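Long-range contacts in cerato-platanin-like protein (Moniliophthora perniciosa, PDB 3SUK), which is of unknown molecular function but belongs to the secreted cerato-platanin family, with a double-psi beta-barrel fold: residues V4-D9 and G109-Q114; R76-V81 and Q94-E99; I47-D52 and D84-G89; C61-T66 and V118-C123. All blocks are in the same frame, centred on the assembly; numbering follows the deposited sequence.

Interaction 1: V4-D9 and G109-Q114; sequences VQLRFD and GTIDVQ
An antiparallel strand pair joins the N-terminal strand 4-8 to strand 110-118, bringing the first and last strands of the sheet together. Val113 N bonds to Val4 O at 2.8 Å, almost straight (175°) and nearly along the C=O axis, and Val4 N returns the bond to Val113 O. Leu6 and Ile111 repeat the exchange, with Leu6 N 2.8 Å from Ile111 O; Gln5 and Asp112 form the non-hydrogen-bonded pair between. This pairing belongs to the double-psi beta barrel of the family, and Val4, Leu6, Ile111 and Val113 form its apolar face here. Leu6 and Ile111 lie side by side, both touching Met97 of helix 94-101, while Leu6 CB sits 3.9 Å from Val113 CG1. The two valines cross obliquely, Val4 CG2 to Val113 CG2 being 3.6 Å. The other face is polar and more exposed: Gln5 and Asp112 point the same way, Gln5 CG 3.6 Å from Asp112 OD1, with amide and carboxylate planes 47° apart. Beyond Leu6 water takes over. One molecule accepts from Arg7 NE (2.7 Å) and bonds Thr110 OG1; another accepts from Phe8 N and donates to Gly109 O, whose residue leaves helix 105-108 with a positive phi, easily borne by glycine.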
loop_
_atom_site.group_PDB
_atom_site.type_symbol
_atom_site.label_atom_id
_atom_site.label_comp_id
_atom_site.label_asym_id
_atom_site.label_seq_id
_atom_site.Cartn_x
_atom_site.Cartn_y
_atom_site.Cartn_z
ATOM N N VAL A 4 6.793 -10.169 5.569
ATOM C CA VAL A 4 7.051 -8.773 5.868
ATOM C C VAL A 4 5.972 -8.292 6.828
ATOM O O VAL A 4 4.910 -8.832 6.849
ATOM C CB VAL A 4 7.166 -7.879 4.589
ATOM C CG1 VAL A 4 8.042 -8.527 3.572
ATOM C CG2 VAL A 4 5.849 -7.575 4.008
ATOM N N GLN A 5 6.286 -7.290 7.626
ATOM C CA GLN A 5 5.225 -6.818 8.562
ATOM C C GLN A 5 4.253 -5.856 7.851
ATOM O O GLN A 5 4.593 -5.211 6.892
ATOM C CB GLN A 5 5.811 -6.153 9.816
ATOM C CG GLN A 5 6.662 -7.050 10.770
ATOM C CD GLN A 5 6.578 -6.484 12.148
ATOM O OE1 GLN A 5 7.002 -5.353 12.373
ATOM N NE2 GLN A 5 5.882 -7.200 13.059
ATOM N N LEU A 6 3.012 -5.909 8.298
ATOM C CA LEU A 6 1.964 -5.052 7.778
ATOM C C LEU A 6 1.141 -4.494 8.929
ATOM O O LEU A 6 0.730 -5.234 9.762
ATOM C CB LEU A 6 1.096 -5.802 6.751
ATOM C CG LEU A 6 0.033 -4.937 6.064
ATOM C CD1 LEU A 6 -0.169 -5.379 4.645
ATOM C CD2 LEU A 6 -1.281 -4.974 6.790
ATOM N N ARG A 7 0.853 -3.198 8.874
ATOM C CA ARG A 7 -0.001 -2.509 9.836
ATOM C C ARG A 7 -0.823 -1.507 9.013
ATOM O O ARG A 7 -0.689 -1.442 7.818
ATOM C CB ARG A 7 0.808 -1.784 10.919
ATOM C CG ARG A 7 1.760 -0.788 10.335
ATOM C CD ARG A 7 2.936 -0.338 11.259
ATOM N NE ARG A 7 3.943 -1.351 11.581
ATOM C CZ ARG A 7 4.683 -2.111 10.744
ATOM N NH1 ARG A 7 4.591 -2.149 9.362
ATOM N NH2 ARG A 7 5.526 -2.922 11.339
ATOM N N PHE A 8 -1.709 -0.794 9.677
ATOM C CA PHE A 8 -2.534 0.170 8.986
ATOM C C PHE A 8 -2.278 1.572 9.473
ATOM O O PHE A 8 -1.772 1.810 10.539
ATOM C CB PHE A 8 -4.037 -0.197 9.022
ATOM C CG PHE A 8 -4.697 0.015 10.363
ATOM C CD1 PHE A 8 -5.213 1.247 10.725
ATOM C CD2 PHE A 8 -4.792 -1.009 11.237
ATOM C CE1 PHE A 8 -5.789 1.435 11.906
ATOM C CE2 PHE A 8 -5.419 -0.822 12.439
ATOM C CZ PHE A 8 -5.904 0.414 12.772
ATOM N N ASP A 9 -2.570 2.479 8.577
ATOM C CA ASP A 9 -2.421 3.922 8.820
ATOM C C ASP A 9 -3.604 4.580 8.137
ATOM O O ASP A 9 -3.712 4.543 6.942
ATOM C CB ASP A 9 -1.092 4.387 8.213
ATOM C CG ASP A 9 -0.804 5.881 8.422
ATOM O OD1 ASP A 9 -1.695 6.616 8.690
ATOM O OD2 ASP A 9 0.349 6.274 8.273
ATOM N N GLY A 109 -4.039 -5.441 14.527
ATOM C CA GLY A 109 -3.078 -4.354 14.586
ATOM C C GLY A 109 -1.856 -4.437 13.692
ATOM O O GLY A 109 -1.728 -3.645 12.798
ATOM N N THR A 110 -0.993 -5.417 13.945
ATOM C CA THR A 110 0.190 -5.739 13.144
ATOM C C THR A 110 0.234 -7.239 12.799
ATOM O O THR A 110 0.060 -8.051 13.656
ATOM C CB THR A 110 1.430 -5.341 13.914
ATOM O OG1 THR A 110 1.339 -3.968 14.238
ATOM C CG2 THR A 110 2.662 -5.510 13.082
ATOM N N ILE A 111 0.475 -7.568 11.550
ATOM C CA ILE A 111 0.525 -8.938 11.072
ATOM C C ILE A 111 1.759 -9.179 10.197
ATOM O O ILE A 111 2.424 -8.255 9.766
ATOM C CB ILE A 111 -0.751 -9.328 10.315
ATOM C CG1 ILE A 111 -0.835 -8.519 9.010
ATOM C CG2 ILE A 111 -1.985 -9.239 11.229
ATOM C CD1 ILE A 111 -1.995 -8.828 8.130
ATOM N N ASP A 112 2.080 -10.439 9.984
ATOM C CA ASP A 112 3.117 -10.836 9.046
ATOM C C ASP A 112 2.441 -11.314 7.767
ATOM O O ASP A 112 1.609 -12.137 7.818
ATOM C CB ASP A 112 3.961 -11.966 9.627
ATOM C CG ASP A 112 4.814 -11.507 10.718
ATOM O OD1 ASP A 112 5.208 -10.384 10.707
ATOM O OD2 ASP A 112 5.090 -12.306 11.590
ATOM N N VAL A 113 2.825 -10.745 6.645
ATOM C CA VAL A 113 2.229 -11.118 5.373
ATOM C C VAL A 113 3.266 -11.638 4.404
ATOM O O VAL A 113 4.407 -11.513 4.636
ATOM C CB VAL A 113 1.461 -9.942 4.725
ATOM C CG1 VAL A 113 0.366 -9.464 5.665
ATOM C CG2 VAL A 113 2.416 -8.753 4.339
ATOM N N GLN A 114 2.803 -12.303 3.372
ATOM C CA GLN A 114 3.628 -12.632 2.247
ATOM C C GLN A 114 3.398 -11.568 1.157
ATOM O O GLN A 114 2.308 -11.143 0.921
ATOM C CB GLN A 114 3.307 -14.035 1.728
ATOM C CG GLN A 114 3.773 -15.140 2.633
ATOM C CD GLN A 114 5.266 -15.238 2.724
ATOM O OE1 GLN A 114 5.949 -15.226 1.741
ATOM N NE2 GLN A 114 5.768 -15.342 3.928
HETATM O O HOH W 1 3.410 -2.137 14.129
HETATM O O HOH W 2 -1.936 -0.939 12.637
#

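Interaction 2: R76-V81 and Q94-E99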
loop_
_atom_site.group_PDB
_atom_site.type_symbol
_atom_site.label_atom_id
_atom_site.label_comp_id
_atom_site.label_asym_id
_atom_site.label_seq_id
_atom_site.Cartn_x
_atom_site.Cartn_y
_atom_site.Cartn_z
ATOM N N ARG A 76 -6.153 -14.941 1.814
ATOM C CA ARG A 76 -6.709 -13.766 1.151
ATOM C C ARG A 76 -5.555 -12.931 0.596
ATOM O O ARG A 76 -4.588 -12.738 1.236
ATOM C CB ARG A 76 -7.577 -12.958 2.137
ATOM C CG ARG A 76 -8.673 -13.793 2.765
ATOM C CD ARG A 76 -9.591 -12.973 3.699
ATOM N NE ARG A 76 -10.688 -13.774 4.234
ATOM C CZ ARG A 76 -10.588 -14.597 5.257
ATOM N NH1 ARG A 76 -9.461 -14.744 5.924
ATOM N NH2 ARG A 76 -11.640 -15.256 5.597
ATOM N N SER A 77 -5.743 -12.428 -0.608
ATOM C CA SER A 77 -4.737 -11.647 -1.316
ATOM C C SER A 77 -5.383 -10.422 -1.976
ATOM O O SER A 77 -6.439 -10.512 -2.509
ATOM C CB SER A 77 -4.003 -12.408 -2.424
ATOM O OG SER A 77 -3.421 -13.636 -2.009
ATOM N N ILE A 78 -4.636 -9.329 -1.968
ATOM C CA ILE A 78 -4.972 -8.096 -2.656
ATOM C C ILE A 78 -3.754 -7.597 -3.411
ATOM O O ILE A 78 -2.650 -7.943 -3.091
ATOM C CB ILE A 78 -5.465 -6.971 -1.692
ATOM C CG1 ILE A 78 -4.349 -6.604 -0.703
ATOM C CG2 ILE A 78 -6.730 -7.387 -0.986
ATOM C CD1 ILE A 78 -4.656 -5.362 0.152
ATOM N N ASN A 79 -4.030 -6.801 -4.421
ATOM C CA ASN A 79 -3.030 -6.041 -5.107
ATOM C C ASN A 79 -3.037 -4.579 -4.643
ATOM O O ASN A 79 -4.048 -3.974 -4.512
ATOM C CB ASN A 79 -3.252 -6.111 -6.619
ATOM C CG ASN A 79 -3.204 -7.546 -7.167
ATOM O OD1 ASN A 79 -2.533 -8.387 -6.680
ATOM N ND2 ASN A 79 -4.009 -7.782 -8.139
ATOM N N LEU A 80 -1.856 -4.080 -4.342
ATOM C CA LEU A 80 -1.702 -2.837 -3.626
ATOM C C LEU A 80 -0.594 -1.992 -4.224
ATOM O O LEU A 80 0.426 -2.490 -4.563
ATOM C CB LEU A 80 -1.406 -3.147 -2.148
ATOM C CG LEU A 80 -1.249 -1.884 -1.269
ATOM C CD1 LEU A 80 -2.015 -2.037 0.052
ATOM C CD2 LEU A 80 0.244 -1.619 -0.950
ATOM N N VAL A 81 -0.802 -0.682 -4.289
ATOM C CA VAL A 81 0.221 0.240 -4.794
ATOM C C VAL A 81 0.899 0.944 -3.642
ATOM O O VAL A 81 0.273 1.506 -2.829
ATOM C CB VAL A 81 -0.383 1.315 -5.768
ATOM C CG1 VAL A 81 0.697 2.335 -6.229
ATOM C CG2 VAL A 81 -1.010 0.600 -7.009
ATOM N N GLN A 94 -6.555 1.204 6.404
ATOM C CA GLN A 94 -7.237 0.237 7.231
ATOM C C GLN A 94 -8.162 -0.607 6.333
ATOM O O GLN A 94 -8.269 -1.795 6.512
ATOM C CB GLN A 94 -8.076 0.951 8.310
ATOM C CG GLN A 94 -8.714 -0.048 9.275
ATOM C CD GLN A 94 -9.709 0.633 10.200
ATOM O OE1 GLN A 94 -9.439 1.667 10.726
ATOM N NE2 GLN A 94 -10.846 -0.017 10.421
ATOM N N ALA A 95 -8.807 -0.004 5.370
ATOM C CA ALA A 95 -9.752 -0.743 4.558
ATOM C C ALA A 95 -9.065 -1.912 3.838
ATOM O O ALA A 95 -9.636 -2.997 3.735
ATOM C CB ALA A 95 -10.417 0.172 3.591
ATOM N N ALA A 96 -7.847 -1.685 3.384
ATOM C CA ALA A 96 -7.055 -2.714 2.765
ATOM C C ALA A 96 -6.684 -3.828 3.720
ATOM O O ALA A 96 -6.771 -4.958 3.362
ATOM C CB ALA A 96 -5.812 -2.135 2.139
ATOM N N MET A 97 -6.245 -3.500 4.918
ATOM C CA MET A 97 -5.947 -4.488 5.930
ATOM C C MET A 97 -7.218 -5.239 6.316
ATOM O O MET A 97 -7.165 -6.406 6.564
ATOM C CB MET A 97 -5.253 -3.889 7.145
ATOM C CG MET A 97 -4.754 -4.928 8.081
ATOM S SD MET A 97 -3.784 -4.201 9.428
ATOM C CE MET A 97 -3.289 -5.647 10.354
ATOM N N ASP A 98 -8.344 -4.541 6.368
ATOM C CA ASP A 98 -9.574 -5.247 6.667
ATOM C C ASP A 98 -9.925 -6.276 5.582
ATOM O O ASP A 98 -10.341 -7.350 5.893
ATOM C CB ASP A 98 -10.717 -4.260 6.912
ATOM C CG ASP A 98 -10.768 -3.755 8.345
ATOM O OD1 ASP A 98 -10.541 -4.520 9.253
ATOM O OD2 ASP A 98 -11.047 -2.554 8.515
ATOM N N GLU A 99 -9.720 -5.936 4.338
ATOM C CA GLU A 99 -9.988 -6.871 3.248
ATOM C C GLU A 99 -9.050 -8.093 3.335
ATOM O O GLU A 99 -9.453 -9.205 3.137
ATOM C CB GLU A 99 -9.880 -6.170 1.908
ATOM C CG GLU A 99 -11.026 -5.233 1.620
ATOM C CD GLU A 99 -10.784 -4.459 0.352
ATOM O OE1 GLU A 99 -10.663 -5.116 -0.687
ATOM O OE2 GLU A 99 -10.791 -3.207 0.394
#
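Apolar contact carries most of the meeting between strand 74-83 and helix 94-101, through Ile78 and Leu80 on one side and Ala96 on the other. Ile78 holds CG1 between the backbone N and the carbonyl carbon (chi1 62°), and with chi2 extended its CD1 reaches the helix, 4.0 Å from Ala96 CB. Its second branch, CG2, brushes Glu99 CB at 4.4 Å. Leu80 places CG anti to its backbone N (chi1 -179°) and brings CD1 to 4.3 Å from Ala96 CB. The methyl of Ala96 thus receives two long side chains; alanine suits this place because its single methyl lets both side chains come up to the helix. Contacts of carbon with carbonyl oxygen come next. Ile78 CD1 lies 3.9 Å from Ala96 O, and the extended aliphatic chain of Arg76 lays CD 3.8 Å from Glu99 O, while its NH1 is bonded to Phe71 O. Polar bonds are made within the helix or beyond both segments: Gln94 NE2 meets the syn lone pair of Asp98 OD2 at 3.2 Å, and Glu99 OE1 accepts from His46. The two axes approach to 9.1 Å and run roughly antiparallel (149°), and the same helix touches strands 4-8 and 90-92: alpha-on-beta packing, with a short helix laid against several strands of the double-psi beta barrel.

Interaction 3: I47-D52 and D84-G89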
loop_
_atom_site.group_PDB
_atom_site.type_symbol
_atom_site.label_atom_id
_atom_site.label_comp_id
_atom_site.label_asym_id
_atom_site.label_seq_id
_atom_site.Cartn_x
_atom_site.Cartn_y
_atom_site.Cartn_z
ATOM N N ILE A 47 -3.848 0.875 -1.067
ATOM C CA ILE A 47 -2.683 1.742 -1.175
ATOM C C ILE A 47 -1.977 1.798 0.175
ATOM O O ILE A 47 -2.575 1.508 1.185
ATOM C CB ILE A 47 -3.036 3.174 -1.617
ATOM C CG1 ILE A 47 -4.016 3.808 -0.637
ATOM C CG2 ILE A 47 -3.568 3.219 -3.062
ATOM C CD1 ILE A 47 -4.084 5.312 -0.693
ATOM N N GLY A 48 -0.703 2.143 0.149
ATOM C CA GLY A 48 0.030 2.271 1.387
ATOM C C GLY A 48 1.478 2.670 1.230
ATOM O O GLY A 48 1.971 2.891 0.160
ATOM N N ALA A 49 2.144 2.718 2.375
ATOM C CA ALA A 49 3.568 2.959 2.453
ATOM C C ALA A 49 4.306 1.611 2.450
ATOM O O ALA A 49 3.724 0.640 2.900
ATOM C CB ALA A 49 3.887 3.740 3.726
ATOM N N SER A 50 5.534 1.586 1.926
ATOM C CA SER A 50 6.409 0.428 1.974
ATOM C C SER A 50 7.849 0.863 2.289
ATOM O O SER A 50 8.288 1.883 1.873
ATOM C CB SER A 50 6.382 -0.324 0.647
ATOM O OG SER A 50 7.392 -1.286 0.567
ATOM N N SER A 51 8.558 0.016 3.006
ATOM C CA SER A 51 9.991 0.191 3.267
ATOM C C SER A 51 10.822 0.065 2.007
ATOM O O SER A 51 11.959 0.460 1.975
ATOM C CB SER A 51 10.476 -0.764 4.365
ATOM O OG SER A 51 10.100 -2.078 4.163
ATOM N N ASP A 52 10.218 -0.455 0.944
ATOM C CA ASP A 52 10.883 -0.490 -0.372
ATOM C C ASP A 52 11.104 0.923 -0.910
ATOM O O ASP A 52 11.938 1.136 -1.722
ATOM C CB ASP A 52 10.120 -1.326 -1.417
ATOM C CG ASP A 52 10.235 -2.814 -1.194
ATOM O OD1 ASP A 52 10.912 -3.228 -0.284
ATOM O OD2 ASP A 52 9.665 -3.549 -1.971
ATOM N N ASP A 84 4.432 5.663 -0.608
ATOM C CA ASP A 84 5.041 6.426 0.486
ATOM C C ASP A 84 6.087 5.525 1.134
ATOM O O ASP A 84 6.088 4.354 0.900
ATOM C CB ASP A 84 3.937 6.839 1.473
ATOM C CG ASP A 84 4.316 7.992 2.422
ATOM O OD1 ASP A 84 5.377 8.553 2.272
ATOM O OD2 ASP A 84 3.468 8.233 3.286
ATOM N N HIS A 85 6.959 6.127 1.919
ATOM C CA HIS A 85 7.956 5.425 2.721
ATOM C C HIS A 85 7.356 4.889 4.026
ATOM O O HIS A 85 6.703 5.583 4.669
ATOM C CB HIS A 85 9.114 6.404 3.051
ATOM C CG HIS A 85 10.071 5.884 4.094
ATOM N ND1 HIS A 85 10.988 4.899 3.837
ATOM C CD2 HIS A 85 10.206 6.183 5.401
ATOM C CE1 HIS A 85 11.675 4.638 4.930
ATOM N NE2 HIS A 85 11.225 5.412 5.888
ATOM N N ALA A 86 7.702 3.652 4.372
ATOM C CA ALA A 86 7.423 3.064 5.687
ATOM C C ALA A 86 8.766 2.672 6.277
ATOM O O ALA A 86 9.680 2.370 5.582
ATOM C CB ALA A 86 6.562 1.836 5.532
ATOM N N GLY A 87 8.846 2.693 7.588
ATOM C CA GLY A 87 10.037 2.245 8.268
ATOM C C GLY A 87 10.255 0.747 8.220
ATOM O O GLY A 87 11.324 0.317 8.368
ATOM N N ASN A 88 9.202 -0.032 8.127
ATOM C CA ASN A 88 9.323 -1.486 8.240
ATOM C C ASN A 88 8.148 -2.231 7.579
ATOM O O ASN A 88 7.128 -2.348 8.175
ATOM C CB ASN A 88 9.407 -1.817 9.753
ATOM C CG ASN A 88 9.433 -3.263 10.066
ATOM O OD1 ASN A 88 9.874 -4.055 9.325
ATOM N ND2 ASN A 88 9.024 -3.572 11.262
ATOM N N GLY A 89 8.360 -2.796 6.416
ATOM C CA GLY A 89 7.273 -3.399 5.653
ATOM C C GLY A 89 6.206 -2.418 5.163
ATOM O O GLY A 89 6.544 -1.381 4.671
#
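From the end of strand 47-50, Ser51 reaches into the loop 84-89. Its CB rests 3.5 Å from Ala86 O, and chi1 (50°) sets OG in the crowded position between backbone N and carbonyl carbon. There OG accepts a bent bond (131°) from Gly89 N at 2.9 Å, while Ser51 N donates to Gly89 O at 3.0 Å, so side chain and backbone of one serine hold both polar atoms of one glycine. Gly89 has a positive phi, which a glycine takes readily. An alanine at Ser51 would remove the acceptor for Gly89 N and would probably hold the end of the loop less firmly. At the start of the loop the chains pair in parallel: Ser50 N donates to Asp84 O at 3.0 Å, and Ala86 N to Ser50 O at 3.1 Å from far above the carbonyl plane. Small residues allow this closeness, with Ala49 CB 3.7 Å from Ala86 CB. Ser50 OG accepts from Asp52 N, an ST turn. Residues 84-89 thus carry the chain past the end of strand 47-50, which lies parallel to strand 74-83 on one side and antiparallel to strand 90-92 on the other, consistent with the psi motif after which the double-psi beta barrel is named.

Interaction 4: C61-T66 and V118-C123; sequences CGNCYT and VARSVC
Cys64 and Cys123 are joined by a disulfide, SG to SG 2.0 Å. Cys64 holds SG anti to its backbone N, Cys123 holds SG anti to its carbonyl carbon, and the torsion about the S-S bond is 78°, near the relaxed right angle. Val118 has CG2 in the crowded position, 3.5 Å from Cys64 SG, while its side chain crosses that of Thr66 at about a right angle, CG1 3.4 Å from Thr66 OG1, whose hydrogen bond goes to Asn79 OD1. The disulfide ties the 3-10 turn 120-123 at the C terminus to strand 64-71 of the double-psi beta barrel, and three residues earlier Cys61 bonds to Cys24. Arg120 bends at chi2 (-71°) and then runs extended, so that its guanidinium comes side-on to Asn63: NH2 (2.9 Å) and NE (3.1 Å) both donate to OD1, with the two planar groups 55° apart. The other end of the amide, ND2, donates to Tyr65 OH, itself hydrogen-bonded to Asp52, which helps set the amide's rotation. One guanidinium face lies over Gly62 C; a CB on Gly62 would crowd Arg120 NH1. A leucine at Arg120 would lose both bonds to Asn63 OD1 and would probably leave that buried oxygen poorly satisfied. Along the backbone Val118 N donates to Cys64 O at 3.0 Å, and a water accepts from Cys64 N and donates to Val118 O.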
loop_
_atom_site.group_PDB
_atom_site.type_symbol
_atom_site.label_atom_id
_atom_site.label_comp_id
_atom_site.label_asym_id
_atom_site.label_seq_id
_atom_site.Cartn_x
_atom_site.Cartn_y
_atom_site.Cartn_z
ATOM N N CYS A 61 8.557 3.981 -6.105
ATOM C CA CYS A 61 7.267 4.690 -6.104
ATOM C C CYS A 61 6.356 4.122 -7.183
ATOM O O CYS A 61 6.713 4.097 -8.340
ATOM C CB CYS A 61 7.470 6.212 -6.392
ATOM S SG CYS A 61 8.085 7.119 -4.906
ATOM N N GLY A 62 5.180 3.699 -6.761
ATOM C CA GLY A 62 4.229 3.079 -7.669
ATOM C C GLY A 62 4.314 1.563 -7.777
ATOM O O GLY A 62 3.511 0.964 -8.431
ATOM N N ASN A 63 5.212 0.937 -7.032
ATOM C CA ASN A 63 5.295 -0.496 -7.116
ATOM C C ASN A 63 3.997 -1.163 -6.709
ATOM O O ASN A 63 3.330 -0.757 -5.812
ATOM C CB ASN A 63 6.438 -1.051 -6.280
ATOM C CG ASN A 63 7.801 -0.937 -6.977
ATOM O OD1 ASN A 63 7.912 -0.477 -8.075
ATOM N ND2 ASN A 63 8.801 -1.303 -6.273
ATOM N N CYS A 64 3.709 -2.235 -7.412
ATOM C CA CYS A 64 2.506 -3.006 -7.249
ATOM C C CYS A 64 2.857 -4.350 -6.617
ATOM O O CYS A 64 3.672 -5.027 -7.105
ATOM C CB CYS A 64 1.906 -3.232 -8.649
ATOM S SG CYS A 64 0.331 -4.150 -8.674
ATOM N N TYR A 65 2.198 -4.670 -5.520
ATOM C CA TYR A 65 2.459 -5.857 -4.749
ATOM C C TYR A 65 1.205 -6.688 -4.561
ATOM O O TYR A 65 0.164 -6.173 -4.236
ATOM C CB TYR A 65 2.983 -5.476 -3.369
ATOM C CG TYR A 65 4.254 -4.690 -3.388
ATOM C CD1 TYR A 65 4.219 -3.313 -3.448
ATOM C CD2 TYR A 65 5.491 -5.318 -3.335
ATOM C CE1 TYR A 65 5.363 -2.583 -3.434
ATOM C CE2 TYR A 65 6.648 -4.591 -3.351
ATOM C CZ TYR A 65 6.578 -3.232 -3.432
ATOM O OH TYR A 65 7.722 -2.497 -3.451
ATOM N N THR A 66 1.348 -7.984 -4.718
ATOM C CA THR A 66 0.308 -8.919 -4.352
ATOM C C THR A 66 0.662 -9.350 -2.951
ATOM O O THR A 66 1.699 -9.926 -2.717
ATOM C CB THR A 66 0.259 -10.131 -5.283
ATOM O OG1 THR A 66 -0.125 -9.692 -6.579
ATOM C CG2 THR A 66 -0.755 -11.117 -4.801
ATOM N N VAL A 118 4.571 -7.534 -8.395
ATOM C CA VAL A 118 4.072 -7.909 -9.693
ATOM C C VAL A 118 4.211 -6.698 -10.638
ATOM O O VAL A 118 4.671 -5.648 -10.276
ATOM C CB VAL A 118 2.597 -8.389 -9.643
ATOM C CG1 VAL A 118 2.477 -9.675 -8.822
ATOM C CG2 VAL A 118 1.713 -7.300 -9.068
ATOM N N ALA A 119 3.848 -6.899 -11.890
ATOM C CA ALA A 119 3.961 -5.843 -12.862
ATOM C C ALA A 119 3.096 -4.653 -12.471
ATOM O O ALA A 119 2.066 -4.809 -11.897
ATOM C CB ALA A 119 3.576 -6.333 -14.264
ATOM N N ARG A 120 3.567 -3.474 -12.847
ATOM C CA ARG A 120 2.917 -2.226 -12.518
ATOM C C ARG A 120 1.486 -2.259 -13.079
ATOM O O ARG A 120 0.553 -1.795 -12.455
ATOM C CB ARG A 120 3.691 -1.024 -13.109
ATOM C CG ARG A 120 5.081 -0.695 -12.488
ATOM C CD ARG A 120 4.895 -0.122 -11.091
ATOM N NE ARG A 120 6.175 0.231 -10.485
ATOM C CZ ARG A 120 6.760 1.396 -10.627
ATOM N NH1 ARG A 120 6.222 2.317 -11.390
ATOM N NH2 ARG A 120 7.916 1.613 -10.030
ATOM N N SER A 121 1.356 -2.880 -14.240
ATOM C CA SER A 121 0.061 -2.941 -14.935
ATOM C C SER A 121 -1.017 -3.693 -14.162
ATOM O O SER A 121 -2.158 -3.388 -14.317
ATOM C CB SER A 121 0.241 -3.531 -16.348
ATOM O OG SER A 121 0.702 -4.821 -16.272
ATOM N N VAL A 122 -0.622 -4.618 -13.303
ATOM C CA VAL A 122 -1.598 -5.356 -12.479
ATOM C C VAL A 122 -2.424 -4.404 -11.604
ATOM O O VAL A 122 -3.559 -4.614 -11.360
ATOM C CB VAL A 122 -0.937 -6.485 -11.627
ATOM C CG1 VAL A 122 -1.992 -7.195 -10.683
ATOM C CG2 VAL A 122 -0.258 -7.513 -12.540
ATOM N N CYS A 123 -1.794 -3.316 -11.180
ATOM C CA CYS A 123 -2.426 -2.286 -10.385
ATOM C C CYS A 123 -2.902 -1.100 -11.208
ATOM O O CYS A 123 -3.297 -0.149 -10.666
ATOM C CB CYS A 123 -1.417 -1.735 -9.399
ATOM S SG CYS A 123 -1.072 -2.842 -7.953
HETATM O O HOH W 3 5.522 -3.067 -9.547
#

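How the interactions relate
From the N terminus, the chain lays down residues 4-9, which wait until 109-114 to be paired; interaction 1 therefore closes a long loop with interactions 2 and 3 nested inside it. Interaction 3 closes the smaller loop from 47-52 to 84-89. Interaction 4 opens within that loop, at 61-66, and closes only at 118-123, so it crosses both interactions 1 and 3 while enclosing interaction 2, which in turn crosses 3. Strand 74-83 lies beside strands 47-50 and 64-71, linking interaction 2 with 3 and 4. Met97 of the helix packs against interaction 1, and Asp52 bonds to Tyr65, joining interactions 3 and 4 across the barrel sheet.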